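Side-chain contacts in DUF596 domain-containing protein (Neisseria meningitidis, PDB 2O5H), which is of unknown function but belongs to a family of uncharacterised proteins conserved in bacteria and forms a two-subunit alpha-beta assembly: residues 111-114 with 118-121; 38-43 with 56-61; 24-27 with 31-34. One frame throughout, in Å; residues are numbered along the deposited sequence.

Contact 1. Residues 111-114 with 118-121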
loop_
_atom_site.group_PDB
_atom_site.type_symbol
_atom_site.label_atom_id
_atom_site.label_comp_id
_atom_site.label_asym_id
_atom_site.label_seq_id
_atom_site.Cartn_x
_atom_site.Cartn_y
_atom_site.Cartn_z
ATOM N N GLY A 111 1.696 -0.204 -9.027
ATOM C CA GLY A 111 1.578 0.566 -7.781
ATOM C C GLY A 111 1.428 2.069 -8.037
ATOM O O GLY A 111 0.550 2.740 -7.463
HETATM N N MSE A 112 2.302 2.612 -8.882
HETATM C CA MSE A 112 2.257 4.044 -9.204
HETATM C C MSE A 112 0.977 4.431 -9.930
HETATM O O MSE A 112 0.375 5.464 -9.629
HETATM C CB MSE A 112 3.447 4.426 -10.064
HETATM C CG MSE A 112 4.732 4.327 -9.284
HETATM SE SE MSE A 112 6.316 4.692 -10.372
HETATM C CE MSE A 112 7.603 3.670 -9.335
ATOM N N TRP A 113 0.570 3.598 -10.896
ATOM C CA TRP A 113 -0.704 3.792 -11.617
ATOM C C TRP A 113 -1.911 3.870 -10.649
ATOM O O TRP A 113 -2.798 4.760 -10.754
ATOM C CB TRP A 113 -0.859 2.665 -12.662
ATOM C CG TRP A 113 -2.069 2.796 -13.564
ATOM C CD1 TRP A 113 -2.148 3.480 -14.726
ATOM C CD2 TRP A 113 -3.367 2.216 -13.343
ATOM N NE1 TRP A 113 -3.429 3.386 -15.247
ATOM C CE2 TRP A 113 -4.190 2.610 -14.412
ATOM C CE3 TRP A 113 -3.902 1.376 -12.348
ATOM C CZ2 TRP A 113 -5.527 2.173 -14.542
ATOM C CZ3 TRP A 113 -5.229 0.991 -12.437
ATOM C CH2 TRP A 113 -6.030 1.380 -13.551
ATOM N N LEU A 114 -1.932 2.956 -9.695
ATOM C CA LEU A 114 -2.976 2.923 -8.665
ATOM C C LEU A 114 -2.909 4.134 -7.720
ATOM O O LEU A 114 -3.897 4.481 -7.099
ATOM C CB LEU A 114 -2.926 1.607 -7.908
ATOM C CG LEU A 114 -3.486 0.351 -8.636
ATOM C CD1 LEU A 114 -3.155 -0.900 -7.810
ATOM C CD2 LEU A 114 -5.031 0.489 -8.879
ATOM N N ALA A 118 -5.473 5.937 -11.325
ATOM C CA ALA A 118 -6.639 5.049 -11.131
ATOM C C ALA A 118 -7.952 5.762 -11.474
ATOM O O ALA A 118 -8.045 7.002 -11.322
ATOM C CB ALA A 118 -6.671 4.537 -9.664
ATOM N N PRO A 119 -8.948 5.020 -11.996
ATOM C CA PRO A 119 -10.316 5.580 -12.181
ATOM C C PRO A 119 -10.922 6.224 -10.919
ATOM O O PRO A 119 -11.648 7.257 -11.002
ATOM C CB PRO A 119 -11.151 4.337 -12.577
ATOM C CG PRO A 119 -10.191 3.390 -13.141
ATOM C CD PRO A 119 -8.832 3.648 -12.543
ATOM N N ALA A 120 -10.595 5.639 -9.764
ATOM C CA ALA A 120 -11.078 6.097 -8.482
ATOM C C ALA A 120 -10.174 5.606 -7.338
ATOM O O ALA A 120 -9.235 4.791 -7.559
ATOM C CB ALA A 120 -12.517 5.654 -8.281
ATOM N N TYR A 121 -10.455 6.096 -6.127
ATOM C CA TYR A 121 -9.528 5.970 -4.968
ATOM C C TYR A 121 -10.265 5.516 -3.728
ATOM O O TYR A 121 -11.469 5.754 -3.559
ATOM C CB TYR A 121 -8.778 7.297 -4.691
ATOM C CG TYR A 121 -7.889 7.663 -5.845
ATOM C CD1 TYR A 121 -6.586 7.108 -5.980
ATOM C CD2 TYR A 121 -8.359 8.514 -6.853
ATOM C CE1 TYR A 121 -5.788 7.419 -7.098
ATOM C CE2 TYR A 121 -7.585 8.825 -7.942
ATOM C CZ TYR A 121 -6.298 8.287 -8.066
ATOM O OH TYR A 121 -5.537 8.656 -9.175
#
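Trp113 reaches Ala118 and Pro119 with the six-membered half of its indole. Its CG stands anti to the backbone N (chi1 -175°), which carries the ring along the helix flank toward the chain that leaves helix 110-116. From CB through the pyrrole half the side chain does not meet residues 118-121. Farther out, CA of Ala118 lies over one face of the ring. At the far rim Trp113 CH2 comes within 3.7 Å of Pro119 CD, with Trp113 CZ2 next at 4.1 Å, the two side chains crossing at about a right angle. The indole also meets Trp92, with the ring planes about 70° apart, while Pro119 rests on Ile87 and Phe88 of helix 81-91.

Backbone oxygens make most of the other approaches. Trp113 O lies 3.0 Å from Ala118 N. Leu114 O faces carbon: Ala118 CB at 3.8 Å and, obliquely to its ring, Tyr121 CE1 at 3.5 Å. Leu114 CD2 adds a looser approach to Ala118 CB, 4.4 Å. Tyr121 then pairs through its backbone with Gln71 as strand 121-125 begins, so the segment ties helix to sheet. With no side-chain hydrogen bond or salt bridge across this mostly buried contact, its side chains contribute apolar burial and van der Waals fit.

Contact 2. Residues 38-43 with 56-61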
loop_
_atom_site.group_PDB
_atom_site.type_symbol
_atom_site.label_atom_id
_atom_site.label_comp_id
_atom_site.label_asym_id
_atom_site.label_seq_id
_atom_site.Cartn_x
_atom_site.Cartn_y
_atom_site.Cartn_z
ATOM N N TRP A 38 -2.649 -3.928 -4.086
ATOM C CA TRP A 38 -1.765 -4.583 -5.057
ATOM C C TRP A 38 -0.548 -5.181 -4.341
ATOM O O TRP A 38 -0.219 -6.351 -4.528
ATOM C CB TRP A 38 -1.308 -3.596 -6.149
ATOM C CG TRP A 38 -0.317 -4.223 -7.102
ATOM C CD1 TRP A 38 1.074 -4.071 -7.110
ATOM C CD2 TRP A 38 -0.631 -5.142 -8.143
ATOM N NE1 TRP A 38 1.613 -4.840 -8.120
ATOM C CE2 TRP A 38 0.594 -5.529 -8.751
ATOM C CE3 TRP A 38 -1.838 -5.693 -8.624
ATOM C CZ2 TRP A 38 0.643 -6.447 -9.821
ATOM C CZ3 TRP A 38 -1.779 -6.568 -9.707
ATOM C CH2 TRP A 38 -0.554 -6.949 -10.273
ATOM N N SER A 39 0.120 -4.387 -3.492
ATOM C CA SER A 39 1.256 -4.896 -2.710
ATOM C C SER A 39 0.881 -6.124 -1.827
ATOM O O SER A 39 1.665 -7.062 -1.692
ATOM C CB SER A 39 1.850 -3.777 -1.871
ATOM O OG SER A 39 2.338 -2.764 -2.744
ATOM N N THR A 40 -0.322 -6.106 -1.260
ATOM C CA THR A 40 -0.848 -7.204 -0.447
ATOM C C THR A 40 -0.913 -8.544 -1.197
ATOM O O THR A 40 -0.645 -9.622 -0.614
ATOM C CB THR A 40 -2.280 -6.833 0.094
ATOM O OG1 THR A 40 -2.211 -5.652 0.912
ATOM C CG2 THR A 40 -2.882 -7.969 0.928
ATOM N N ILE A 41 -1.244 -8.485 -2.496
ATOM C CA ILE A 41 -1.380 -9.723 -3.287
ATOM C C ILE A 41 -0.071 -10.092 -4.021
ATOM O O ILE A 41 0.043 -11.177 -4.599
ATOM C CB ILE A 41 -2.656 -9.724 -4.231
ATOM C CG1 ILE A 41 -2.703 -8.542 -5.230
ATOM C CG2 ILE A 41 -3.938 -9.758 -3.416
ATOM C CD1 ILE A 41 -1.701 -8.707 -6.372
ATOM N N LYS A 42 0.924 -9.217 -3.953
ATOM C CA LYS A 42 2.159 -9.441 -4.728
ATOM C C LYS A 42 2.813 -10.805 -4.498
ATOM O O LYS A 42 3.329 -11.420 -5.418
ATOM C CB LYS A 42 3.174 -8.364 -4.387
ATOM C CG LYS A 42 3.191 -7.242 -5.377
ATOM C CD LYS A 42 3.990 -7.654 -6.632
ATOM C CE LYS A 42 5.184 -6.706 -6.851
ATOM N NZ LYS A 42 6.072 -7.248 -7.936
ATOM N N ASP A 43 2.792 -11.256 -3.247
ATOM C CA ASP A 43 3.473 -12.492 -2.878
ATOM C C ASP A 43 2.714 -13.719 -3.357
ATOM O O ASP A 43 3.257 -14.821 -3.291
ATOM C CB ASP A 43 3.711 -12.561 -1.372
ATOM C CG ASP A 43 2.425 -12.732 -0.588
ATOM O OD1 ASP A 43 1.593 -11.814 -0.574
ATOM O OD2 ASP A 43 2.231 -13.803 0.022
ATOM N N PHE A 56 -8.328 -8.239 -8.206
ATOM C CA PHE A 56 -9.751 -8.000 -8.435
ATOM C C PHE A 56 -10.652 -8.811 -7.530
ATOM O O PHE A 56 -11.750 -8.362 -7.198
ATOM C CB PHE A 56 -10.116 -8.168 -9.933
ATOM C CG PHE A 56 -9.705 -6.988 -10.759
ATOM C CD1 PHE A 56 -10.265 -5.720 -10.494
ATOM C CD2 PHE A 56 -8.720 -7.096 -11.729
ATOM C CE1 PHE A 56 -9.869 -4.609 -11.220
ATOM C CE2 PHE A 56 -8.317 -5.932 -12.491
ATOM C CZ PHE A 56 -8.903 -4.717 -12.238
ATOM N N ILE A 57 -10.219 -10.000 -7.107
ATOM C CA ILE A 57 -11.051 -10.775 -6.167
ATOM C C ILE A 57 -11.095 -10.037 -4.816
ATOM O O ILE A 57 -12.141 -9.927 -4.182
ATOM C CB ILE A 57 -10.523 -12.211 -5.942
ATOM C CG1 ILE A 57 -10.642 -13.023 -7.236
ATOM C CG2 ILE A 57 -11.296 -12.940 -4.777
ATOM C CD1 ILE A 57 -9.719 -14.218 -7.263
ATOM N N LEU A 58 -9.946 -9.518 -4.393
ATOM C CA LEU A 58 -9.850 -8.874 -3.097
ATOM C C LEU A 58 -10.637 -7.558 -3.144
ATOM O O LEU A 58 -11.433 -7.269 -2.260
ATOM C CB LEU A 58 -8.376 -8.613 -2.737
ATOM C CG LEU A 58 -8.043 -7.790 -1.456
ATOM C CD1 LEU A 58 -8.623 -8.464 -0.166
ATOM C CD2 LEU A 58 -6.528 -7.643 -1.371
ATOM N N PHE A 59 -10.353 -6.771 -4.171
ATOM C CA PHE A 59 -11.033 -5.507 -4.479
ATOM C C PHE A 59 -12.549 -5.702 -4.440
ATOM O O PHE A 59 -13.256 -4.979 -3.727
ATOM C CB PHE A 59 -10.517 -5.119 -5.857
ATOM C CG PHE A 59 -11.124 -3.916 -6.497
ATOM C CD1 PHE A 59 -10.646 -2.642 -6.210
ATOM C CD2 PHE A 59 -12.079 -4.077 -7.522
ATOM C CE1 PHE A 59 -11.163 -1.511 -6.899
ATOM C CE2 PHE A 59 -12.601 -2.975 -8.213
ATOM C CZ PHE A 59 -12.134 -1.691 -7.904
ATOM N N LYS A 60 -13.062 -6.664 -5.208
ATOM C CA LYS A 60 -14.497 -6.894 -5.241
ATOM C C LYS A 60 -15.043 -7.351 -3.896
ATOM O O LYS A 60 -16.138 -6.957 -3.506
ATOM C CB LYS A 60 -14.915 -7.905 -6.317
ATOM C CG LYS A 60 -14.752 -7.384 -7.737
ATOM C CD LYS A 60 -15.755 -7.982 -8.689
ATOM C CE LYS A 60 -15.700 -9.520 -8.759
ATOM N NZ LYS A 60 -14.370 -10.038 -9.162
ATOM N N GLU A 61 -14.302 -8.174 -3.166
ATOM C CA GLU A 61 -14.854 -8.628 -1.871
ATOM C C GLU A 61 -14.962 -7.480 -0.840
ATOM O O GLU A 61 -15.939 -7.388 -0.067
ATOM C CB GLU A 61 -14.028 -9.776 -1.317
ATOM C CG GLU A 61 -14.607 -10.438 -0.101
ATOM C CD GLU A 61 -15.878 -11.246 -0.402
ATOM O OE1 GLU A 61 -16.326 -11.328 -1.571
ATOM O OE2 GLU A 61 -16.430 -11.822 0.563
#
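Leu58 of helix 48-64 meets Ile41 and Thr40 of helix 34-41 through one methyl group. Its CD2 lies 3.9 Å from Ile41 CG2 and 4.3 Å from Thr40 CG2, and these two methyl approaches are the residue contacts within 4.5 Å. All three side chains leave the backbone toward the opposite segment, and all three residues are buried. The patch is small, 92 Å² summed over both sides, in keeping with a CA separation of 8.5 Å between Ile41 and Leu58, the nearest pair.

The next shell helps to place these methyls. In Ile41, CG1 sits between the backbone N and the carbonyl carbon (chi1 57°), which puts CG2 beside the backbone N, on the side facing Leu58. The longer branch turns to its own helix instead: Ile41 CD1 lies 3.8 Å above the plane of the Trp38 ring, offset toward the rim. Thr40 OG1 is hydrogen-bonded to Cys36 O one turn earlier, which satisfies the buried hydroxyl and is consistent with the rotation (chi1 -61°) that leaves CG2 facing Leu58. Cys36 itself takes part in an interchain disulfide.

Farther out, Tyr16 of helix 3-16 touches both Ile41 and Leu58. Helix 20-30 adds Val24 against Leu58, and Phe26 and Thr27 against Thr40, while Tyr30 of the second subunit also packs on Thr40. The contact thus lies where helices 3-16, 20-30, 34-41 and 48-64 come together, its centre about 5 Å from the centre of the chain.

Contact 3. Residues 24-27 with 31-34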
loop_
_atom_site.group_PDB
_atom_site.type_symbol
_atom_site.label_atom_id
_atom_site.label_comp_id
_atom_site.label_asym_id
_atom_site.label_seq_id
_atom_site.Cartn_x
_atom_site.Cartn_y
_atom_site.Cartn_z
ATOM N N VAL A 24 -8.259 -9.704 3.333
ATOM C CA VAL A 24 -9.349 -8.840 3.775
ATOM C C VAL A 24 -9.089 -8.258 5.184
ATOM O O VAL A 24 -9.123 -7.037 5.371
ATOM C CB VAL A 24 -10.751 -9.545 3.654
ATOM C CG1 VAL A 24 -11.839 -8.759 4.394
ATOM C CG2 VAL A 24 -11.128 -9.694 2.172
ATOM N N GLU A 25 -8.803 -9.145 6.139
ATOM C CA GLU A 25 -8.463 -8.753 7.505
ATOM C C GLU A 25 -7.367 -7.671 7.510
ATOM O O GLU A 25 -7.551 -6.581 8.072
ATOM C CB GLU A 25 -8.079 -9.995 8.330
ATOM C CG GLU A 25 -9.291 -10.902 8.686
ATOM C CD GLU A 25 -8.932 -12.346 9.078
ATOM O OE1 GLU A 25 -7.786 -12.618 9.462
ATOM O OE2 GLU A 25 -9.811 -13.227 8.987
ATOM N N PHE A 26 -6.268 -7.953 6.810
ATOM C CA PHE A 26 -5.093 -7.070 6.760
ATOM C C PHE A 26 -5.449 -5.676 6.204
ATOM O O PHE A 26 -5.175 -4.685 6.843
ATOM C CB PHE A 26 -3.942 -7.692 5.945
ATOM C CG PHE A 26 -2.747 -6.754 5.727
ATOM C CD1 PHE A 26 -1.952 -6.348 6.821
ATOM C CD2 PHE A 26 -2.417 -6.311 4.434
ATOM C CE1 PHE A 26 -0.855 -5.480 6.630
ATOM C CE2 PHE A 26 -1.301 -5.455 4.234
ATOM C CZ PHE A 26 -0.527 -5.043 5.343
ATOM N N THR A 27 -6.107 -5.622 5.047
ATOM C CA THR A 27 -6.405 -4.336 4.377
ATOM C C THR A 27 -7.488 -3.511 5.143
ATOM O O THR A 27 -7.418 -2.279 5.195
ATOM C CB THR A 27 -6.823 -4.585 2.907
ATOM O OG1 THR A 27 -7.900 -5.523 2.919
ATOM C CG2 THR A 27 -5.623 -5.194 2.112
ATOM N N GLU A 31 -6.647 0.175 6.599
ATOM C CA GLU A 31 -7.360 1.069 5.668
ATOM C C GLU A 31 -6.419 1.533 4.558
ATOM O O GLU A 31 -6.223 2.726 4.317
ATOM C CB GLU A 31 -8.110 2.196 6.427
ATOM C CG GLU A 31 -9.082 1.589 7.445
ATOM C CD GLU A 31 -9.999 2.561 8.175
ATOM O OE1 GLU A 31 -9.600 3.719 8.436
ATOM O OE2 GLU A 31 -11.121 2.111 8.538
ATOM N N LEU A 32 -5.879 0.531 3.867
ATOM C CA LEU A 32 -4.830 0.693 2.856
ATOM C C LEU A 32 -5.386 1.215 1.514
ATOM O O LEU A 32 -6.466 0.803 1.108
ATOM C CB LEU A 32 -4.124 -0.674 2.636
ATOM C CG LEU A 32 -3.271 -1.143 3.840
ATOM C CD1 LEU A 32 -2.612 -2.494 3.511
ATOM C CD2 LEU A 32 -2.212 -0.081 4.163
ATOM N N PRO A 33 -4.648 2.143 0.839
ATOM C CA PRO A 33 -4.997 2.632 -0.529
ATOM C C PRO A 33 -4.913 1.500 -1.532
ATOM O O PRO A 33 -4.346 0.459 -1.217
ATOM C CB PRO A 33 -3.947 3.704 -0.818
ATOM C CG PRO A 33 -2.808 3.352 0.120
ATOM C CD PRO A 33 -3.449 2.806 1.368
ATOM N N LEU A 34 -5.534 1.656 -2.707
ATOM C CA LEU A 34 -5.529 0.565 -3.678
ATOM C C LEU A 34 -4.152 0.131 -4.060
ATOM O O LEU A 34 -3.945 -1.050 -4.304
ATOM C CB LEU A 34 -6.283 0.920 -4.967
ATOM C CG LEU A 34 -7.756 1.285 -4.786
ATOM C CD1 LEU A 34 -8.320 1.579 -6.214
ATOM C CD2 LEU A 34 -8.524 0.141 -4.151
#
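Leu32 folds back on Phe26 and Thr27, the apolar part of a helix C-terminal cap. Leu32 CD1 touches the Phe26 ring at Phe26 CE2, a tight 3.3 Å. Phe26 CZ is next, 3.8 Å from Leu32 CD1. The methyl arrives obliquely to the ring, and the two side chains cross at about a right angle. Phe26 has CG anti to its own N (chi1 174°), a setting that swings the ring toward Leu32. Leu32 CD1 also lies 4.3 Å from Thr27 CG2.

Backbone polar contacts define the turn. Glu31 adopts positive phi (49°) as the first residue to leave helix 20-30, forming a Schellman motif. Leu32 N donates to Thr27 O over 3.5 Å, a long and weak bond though fairly straight at 159°; Glu31 N lies 2.9 Å from the same oxygen. The Thr27-Leu32 methyl approach is the hydrophobic pairing that accompanies this cap. Among side-chain polar groups, Thr27 OG1 is hydrogen-bonded to Asp23 O within its helix, with Val24 O also within reach of the one proton.

The cap ends helix 20-30, and two residues after Glu31 Pro33 takes the N-cap position of helix 34-41, whose Thr40 touches Phe26, Thr27 and Leu32. On the sheet side, Leu32 O bonds to Trp124 NE1 of strand 121-125. Toward the second subunit, Phe26 stacks with that chain's Tyr30 and packs on its Phe26, so the corner between helices 20-30 and 34-41 also forms part of the dimer interface.

How the contacts relate
Contacts 2 and 3 are the closest pair, with centres about 9 Å apart. Thr40 OG1 lies 3.4 Å from Phe26 CE2, and Leu58 CD1 lies 3.6 Å from Val24 CG2, so helix 20-30 touches both segments of contact 2. All three contacts reach the second subunit, contact 1 through Met112 alone. Contact 1 stands farther off, about 13 Å from contact 2 and 15 Å from contact 3 between centres, yet Leu114 joins it to each: Leu114 CD1 lies 3.7 Å from Trp38 CB and 3.6 Å from Leu34 O. Helix 34-41 therefore connects all three. With the function unknown, no active site or ligand is identified to which they could be related.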